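Local coordinates for protein putative oxidoreductase FAD-binding subunit (Sulfolobus tokodaii, PDB 4ZOH) that binds FAD as the flavoprotein subunit of a putative oxidoreductase, probably relaying electrons as in relatives of the molybdopterin dehydrogenase family, at residues Val205-Thr210 against Glu224-Lys229; Val130-Arg135 against Lys144-Asp149. All coordinates share one frame; numbering follows the deposited sequence.

Contact 1: Val205-Thr210 against Glu224-Lys229; sequences VRIGLT and EELLGK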
loop_
_atom_site.group_PDB
_atom_site.type_symbol
_atom_site.label_atom_id
_atom_site.label_comp_id
_atom_site.label_asym_id
_atom_site.label_seq_id
_atom_site.Cartn_x
_atom_site.Cartn_y
_atom_site.Cartn_z
ATOM N N VAL B 205 44.739 44.297 -21.432
ATOM C CA VAL B 205 43.485 44.220 -20.684
ATOM C C VAL B 205 42.392 43.601 -21.561
ATOM O O VAL B 205 42.338 43.867 -22.748
ATOM C CB VAL B 205 43.076 45.553 -20.049
ATOM C CG1 VAL B 205 42.883 46.621 -21.130
ATOM C CG2 VAL B 205 41.849 45.383 -19.142
ATOM N N ARG B 206 41.588 42.697 -20.987
ATOM C CA ARG B 206 40.467 42.099 -21.738
ATOM C C ARG B 206 39.236 42.050 -20.870
ATOM O O ARG B 206 39.290 41.624 -19.711
ATOM C CB ARG B 206 40.842 40.707 -22.237
ATOM C CG ARG B 206 42.044 40.669 -23.160
ATOM C CD ARG B 206 43.027 39.658 -22.610
ATOM N NE ARG B 206 44.078 39.300 -23.540
ATOM C CZ ARG B 206 43.980 38.459 -24.567
ATOM N NH1 ARG B 206 42.849 37.819 -24.861
ATOM N NH2 ARG B 206 45.048 38.244 -25.327
ATOM N N ILE B 207 38.138 42.547 -21.418
ATOM C CA ILE B 207 36.885 42.636 -20.675
ATOM C C ILE B 207 35.720 41.989 -21.436
ATOM O O ILE B 207 35.402 42.397 -22.585
ATOM C CB ILE B 207 36.574 44.070 -20.284
ATOM C CG1 ILE B 207 37.763 44.646 -19.508
ATOM C CG2 ILE B 207 35.320 44.078 -19.434
ATOM C CD1 ILE B 207 37.618 46.076 -19.040
ATOM N N GLY B 208 35.136 40.925 -20.854
ATOM C CA GLY B 208 33.998 40.259 -21.539
ATOM C C GLY B 208 32.675 40.487 -20.817
ATOM O O GLY B 208 32.613 40.471 -19.586
ATOM N N LEU B 209 31.622 40.714 -21.596
ATOM C CA LEU B 209 30.324 40.940 -21.040
ATOM C C LEU B 209 29.367 39.849 -21.502
ATOM O O LEU B 209 29.205 39.568 -22.697
ATOM C CB LEU B 209 29.767 42.319 -21.437
ATOM C CG LEU B 209 30.496 43.648 -21.165
ATOM C CD1 LEU B 209 29.581 44.786 -21.629
ATOM C CD2 LEU B 209 30.974 43.822 -19.721
ATOM N N THR B 210 28.707 39.271 -20.517
ATOM C CA THR B 210 27.634 38.347 -20.766
ATOM C C THR B 210 26.331 38.834 -20.124
ATOM O O THR B 210 26.320 39.696 -19.209
ATOM C CB THR B 210 28.029 36.906 -20.344
ATOM O OG1 THR B 210 27.054 35.983 -20.870
ATOM C CG2 THR B 210 28.147 36.797 -18.818
ATOM N N GLU B 224 40.085 50.307 -24.413
ATOM C CA GLU B 224 40.675 51.600 -24.816
ATOM C C GLU B 224 41.063 52.488 -23.633
ATOM O O GLU B 224 42.185 52.877 -23.500
ATOM C CB GLU B 224 39.651 52.358 -25.603
ATOM C CG GLU B 224 39.814 52.306 -27.096
ATOM C CD GLU B 224 38.898 53.341 -27.693
ATOM O OE1 GLU B 224 38.961 54.505 -27.256
ATOM O OE2 GLU B 224 38.071 52.987 -28.544
ATOM N N GLU B 225 40.145 52.734 -22.724
ATOM C CA GLU B 225 40.425 53.552 -21.546
ATOM C C GLU B 225 41.550 53.059 -20.627
ATOM O O GLU B 225 42.135 53.847 -19.894
ATOM C CB GLU B 225 39.149 53.712 -20.760
ATOM C CG GLU B 225 38.745 55.123 -20.444
ATOM C CD GLU B 225 39.280 56.138 -21.447
ATOM O OE1 GLU B 225 38.786 56.227 -22.636
ATOM O OE2 GLU B 225 40.218 56.808 -20.971
ATOM N N LEU B 226 41.879 51.768 -20.662
ATOM C CA LEU B 226 42.809 51.275 -19.660
ATOM C C LEU B 226 44.113 50.872 -20.284
ATOM O O LEU B 226 45.120 50.836 -19.614
ATOM C CB LEU B 226 42.241 50.062 -18.876
ATOM C CG LEU B 226 40.960 50.160 -18.059
ATOM C CD1 LEU B 226 40.330 48.763 -17.886
ATOM C CD2 LEU B 226 41.262 50.816 -16.697
ATOM N N LEU B 227 44.058 50.488 -21.540
ATOM C CA LEU B 227 45.190 49.861 -22.184
ATOM C C LEU B 227 46.405 50.805 -22.287
ATOM O O LEU B 227 46.305 51.905 -22.830
ATOM C CB LEU B 227 44.800 49.383 -23.558
ATOM C CG LEU B 227 45.901 48.613 -24.287
ATOM C CD1 LEU B 227 46.368 47.393 -23.522
ATOM C CD2 LEU B 227 45.435 48.235 -25.681
ATOM N N GLY B 228 47.530 50.354 -21.750
ATOM C CA GLY B 228 48.782 51.099 -21.832
ATOM C C GLY B 228 48.891 52.187 -20.778
ATOM O O GLY B 228 49.964 52.749 -20.624
ATOM N N LYS B 229 47.818 52.457 -20.030
ATOM C CA LYS B 229 47.826 53.547 -19.053
ATOM C C LYS B 229 48.291 53.109 -17.698
ATOM O O LYS B 229 48.305 51.907 -17.395
ATOM C CB LYS B 229 46.465 54.248 -19.002
ATOM C CG LYS B 229 46.158 54.817 -20.382
ATOM C CD LYS B 229 45.180 55.958 -20.369
ATOM C CE LYS B 229 44.389 55.927 -21.663
ATOM N NZ LYS B 229 43.189 56.796 -21.534
#

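Contact 2: Val130-Arg135 against Lys144-Asp149; sequences VKITSR and KSFAKD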
loop_
_atom_site.group_PDB
_atom_site.type_symbol
_atom_site.label_atom_id
_atom_site.label_comp_id
_atom_site.label_asym_id
_atom_site.label_seq_id
_atom_site.Cartn_x
_atom_site.Cartn_y
_atom_site.Cartn_z
ATOM N N VAL B 130 37.622 27.183 -30.672
ATOM C CA VAL B 130 36.734 26.023 -30.637
ATOM C C VAL B 130 37.173 25.056 -31.738
ATOM O O VAL B 130 37.108 25.394 -32.922
ATOM C CB VAL B 130 35.253 26.416 -30.832
ATOM C CG1 VAL B 130 34.323 25.209 -30.609
ATOM C CG2 VAL B 130 34.847 27.593 -29.917
ATOM N N LYS B 131 37.680 23.880 -31.340
ATOM C CA LYS B 131 37.962 22.826 -32.298
ATOM C C LYS B 131 36.644 22.089 -32.529
ATOM O O LYS B 131 36.017 21.623 -31.575
ATOM C CB LYS B 131 39.068 21.891 -31.800
ATOM C CG LYS B 131 39.401 20.720 -32.744
ATOM C CD LYS B 131 40.593 19.930 -32.240
ATOM C CE LYS B 131 41.914 20.712 -32.395
ATOM N NZ LYS B 131 43.123 20.036 -31.809
ATOM N N ILE B 132 36.232 22.020 -33.796
ATOM C CA ILE B 132 35.006 21.365 -34.241
ATOM C C ILE B 132 35.385 20.130 -35.031
ATOM O O ILE B 132 36.179 20.233 -35.963
ATOM C CB ILE B 132 34.154 22.310 -35.107
ATOM C CG1 ILE B 132 33.827 23.576 -34.324
ATOM C CG2 ILE B 132 32.902 21.598 -35.604
ATOM C CD1 ILE B 132 33.133 24.675 -35.119
ATOM N N THR B 133 34.845 18.965 -34.663
ATOM C CA THR B 133 35.152 17.745 -35.371
ATOM C C THR B 133 34.015 17.165 -36.200
ATOM O O THR B 133 32.848 17.194 -35.821
ATOM C CB THR B 133 35.753 16.702 -34.434
ATOM O OG1 THR B 133 36.878 17.288 -33.786
ATOM C CG2 THR B 133 36.221 15.482 -35.198
ATOM N N SER B 134 34.416 16.561 -37.305
ATOM C CA SER B 134 33.573 16.039 -38.350
ATOM C C SER B 134 34.170 14.688 -38.718
ATOM O O SER B 134 35.303 14.371 -38.310
ATOM C CB SER B 134 33.707 17.013 -39.518
ATOM O OG SER B 134 32.846 16.695 -40.565
ATOM N N ARG B 135 33.429 13.859 -39.463
ATOM C CA ARG B 135 34.028 12.656 -40.074
ATOM C C ARG B 135 35.047 13.159 -41.121
ATOM O O ARG B 135 36.133 12.592 -41.316
ATOM C CB ARG B 135 32.958 11.756 -40.715
ATOM C CG ARG B 135 32.362 10.651 -39.835
ATOM C CD ARG B 135 31.726 9.525 -40.669
ATOM N NE ARG B 135 32.617 8.363 -40.760
ATOM C CZ ARG B 135 33.621 8.202 -41.633
ATOM N NH1 ARG B 135 33.891 9.112 -42.561
ATOM N NH2 ARG B 135 34.369 7.106 -41.587
ATOM N N LYS B 144 34.651 34.069 -31.189
ATOM C CA LYS B 144 33.771 35.154 -31.626
ATOM C C LYS B 144 32.901 34.790 -32.806
ATOM O O LYS B 144 31.729 35.196 -32.868
ATOM C CB LYS B 144 34.503 36.478 -31.923
ATOM C CG LYS B 144 33.487 37.578 -32.234
ATOM C CD LYS B 144 34.120 38.783 -32.900
ATOM C CE LYS B 144 33.150 39.935 -32.900
ATOM N NZ LYS B 144 33.953 41.172 -33.081
ATOM N N SER B 145 33.471 34.030 -33.731
ATOM C CA SER B 145 32.758 33.617 -34.930
ATOM C C SER B 145 31.870 32.410 -34.676
ATOM O O SER B 145 30.881 32.222 -35.390
ATOM C CB SER B 145 33.752 33.271 -36.046
ATOM O OG SER B 145 34.759 34.271 -36.149
ATOM N N PHE B 146 32.245 31.586 -33.689
ATOM C CA PHE B 146 31.480 30.385 -33.351
ATOM C C PHE B 146 30.089 30.764 -32.810
ATOM O O PHE B 146 29.060 30.141 -33.153
ATOM C CB PHE B 146 32.268 29.530 -32.378
ATOM C CG PHE B 146 31.542 28.312 -31.908
ATOM C CD1 PHE B 146 31.456 27.175 -32.720
ATOM C CD2 PHE B 146 30.968 28.277 -30.629
ATOM C CE1 PHE B 146 30.780 26.030 -32.287
ATOM C CE2 PHE B 146 30.291 27.145 -30.198
ATOM C CZ PHE B 146 30.215 26.017 -31.016
ATOM N N ALA B 147 30.061 31.840 -32.040
ATOM C CA ALA B 147 28.840 32.296 -31.424
ATOM C C ALA B 147 28.022 33.173 -32.365
ATOM O O ALA B 147 27.942 34.379 -32.205
ATOM C CB ALA B 147 29.131 32.955 -30.068
ATOM N N LYS B 148 27.391 32.533 -33.343
ATOM C CA LYS B 148 26.621 33.243 -34.369
ATOM C C LYS B 148 25.444 34.088 -33.851
ATOM O O LYS B 148 25.167 35.133 -34.412
ATOM C CB LYS B 148 26.146 32.258 -35.424
ATOM C CG LYS B 148 27.275 31.598 -36.222
ATOM C CD LYS B 148 26.785 30.533 -37.214
ATOM C CE LYS B 148 25.676 30.996 -38.157
ATOM N NZ LYS B 148 24.605 29.960 -38.303
ATOM N N ASP B 149 24.752 33.660 -32.792
ATOM C CA ASP B 149 23.608 34.436 -32.232
ATOM C C ASP B 149 23.152 33.684 -30.956
ATOM O O ASP B 149 23.628 32.584 -30.715
ATOM C CB ASP B 149 22.466 34.542 -33.278
ATOM C CG ASP B 149 21.432 35.648 -32.987
ATOM O OD1 ASP B 149 21.394 36.345 -31.945
ATOM O OD2 ASP B 149 20.555 35.791 -33.836
#

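Contact 1: Val205-Thr210 against Glu224-Lys229
A first torsion of 60° at Val205 puts CG1 between its own backbone N and carbonyl carbon, where it faces Leu227, and leaves CG2 anti to the N and pointed at Leu226. Leu226 in turn has CG anti to its carbonyl carbon, and its CD1 is the atom that reaches the strand. Val205 CG2 lies 3.9 Å from Leu226 CD1, and Ile207 CD1, two residues further along the same strand face, lies 4.0 Å from that same Leu226 CD1. One methyl thus serves two strand residues, and both side chains cross the leucine at about a right angle. Val205 CG1 sits 4.1 Å from Leu227 CB, at the more exposed margin. No hydrogen bond spans the two segments, whose contacts are apolar, although Glu223 OE2, just before the second, accepts one from Ile207 N. A type II turn runs from Leu226 to Lys229, closed by Lys229 N to Leu226 O at 3.2 Å; Gly228 takes the turn's positive phi (82°). Lys229 NZ reaches back to Glu225 OE2 at 3.0 Å, meeting it from above the carboxylate plane, while Glu225 OE1 pairs with Arg242. The contact sets helix 220-226 and the turn that follows against strand 201-210 of the C-terminal antiparallel sheet: Val205 and Ile207 also touch strand 189-198, and Leu226 packs on Ala239 of helix 233-243.

Contact 2: Val130-Arg135 against Lys144-Asp149
Val130 and Ile132 meet Phe146 from a strand whose next residue, Thr133, has its OG1 hydrogen-bonded to both Asp138 OD1 and Thr162 OG1, one on each adjacent strand. This is the five-stranded antiparallel sheet of the FAD-binding domain, and the short helix 143-146 that follows the hairpin 129-134/137-142 folds back over it. With CG anti to its backbone N (chi1 177°), Phe146 directs its ring at the sheet. Val130 sets both methyls over one face: CG1 makes a CH-pi contact 4.0 Å from the Phe146 ring centroid, only 13° off the normal, and CG2 approaches Phe146 CG at 3.9 Å. Val141, Val161 and Leu155 add further apolar contacts to the ring. Replacing Phe146 by alanine would remove the ring and would probably open a gap between helix and sheet, leaving the Val130 methyls and the end of Ile132 without the aromatic face and edge they pack on. The Phe146 side chain is about 7 Å from the bound FAD, too far for direct contact. Past the helix, the chain turns through an inverse gamma turn centred on Ala147. Ile132 comes to the ring at its edge, near the ring plane, with CD1 3.8 Å from Phe146 CD1.

Both contacts set a short helix against an antiparallel sheet through valine and isoleucine two residues apart on a strand, yet they share no secondary-structure element. Contact 2 belongs to the FAD-binding part of the chain and contact 1 to the CO dehydrogenase flavoprotein C-terminal part; their centres lie 25 Å apart, with nearest atoms about 10 Å apart. Contact 2 is wholly buried, its centre is about 13 Å from the chain centre, against about 18 Å for contact 1, and it has an aromatic ring as its focus. Contact 1 is aliphatic, buries more surface (172 against 132 Å²) and runs out to an exposed leucine. Neither has a hydrogen bond across its segments, and neither is touched by another subunit.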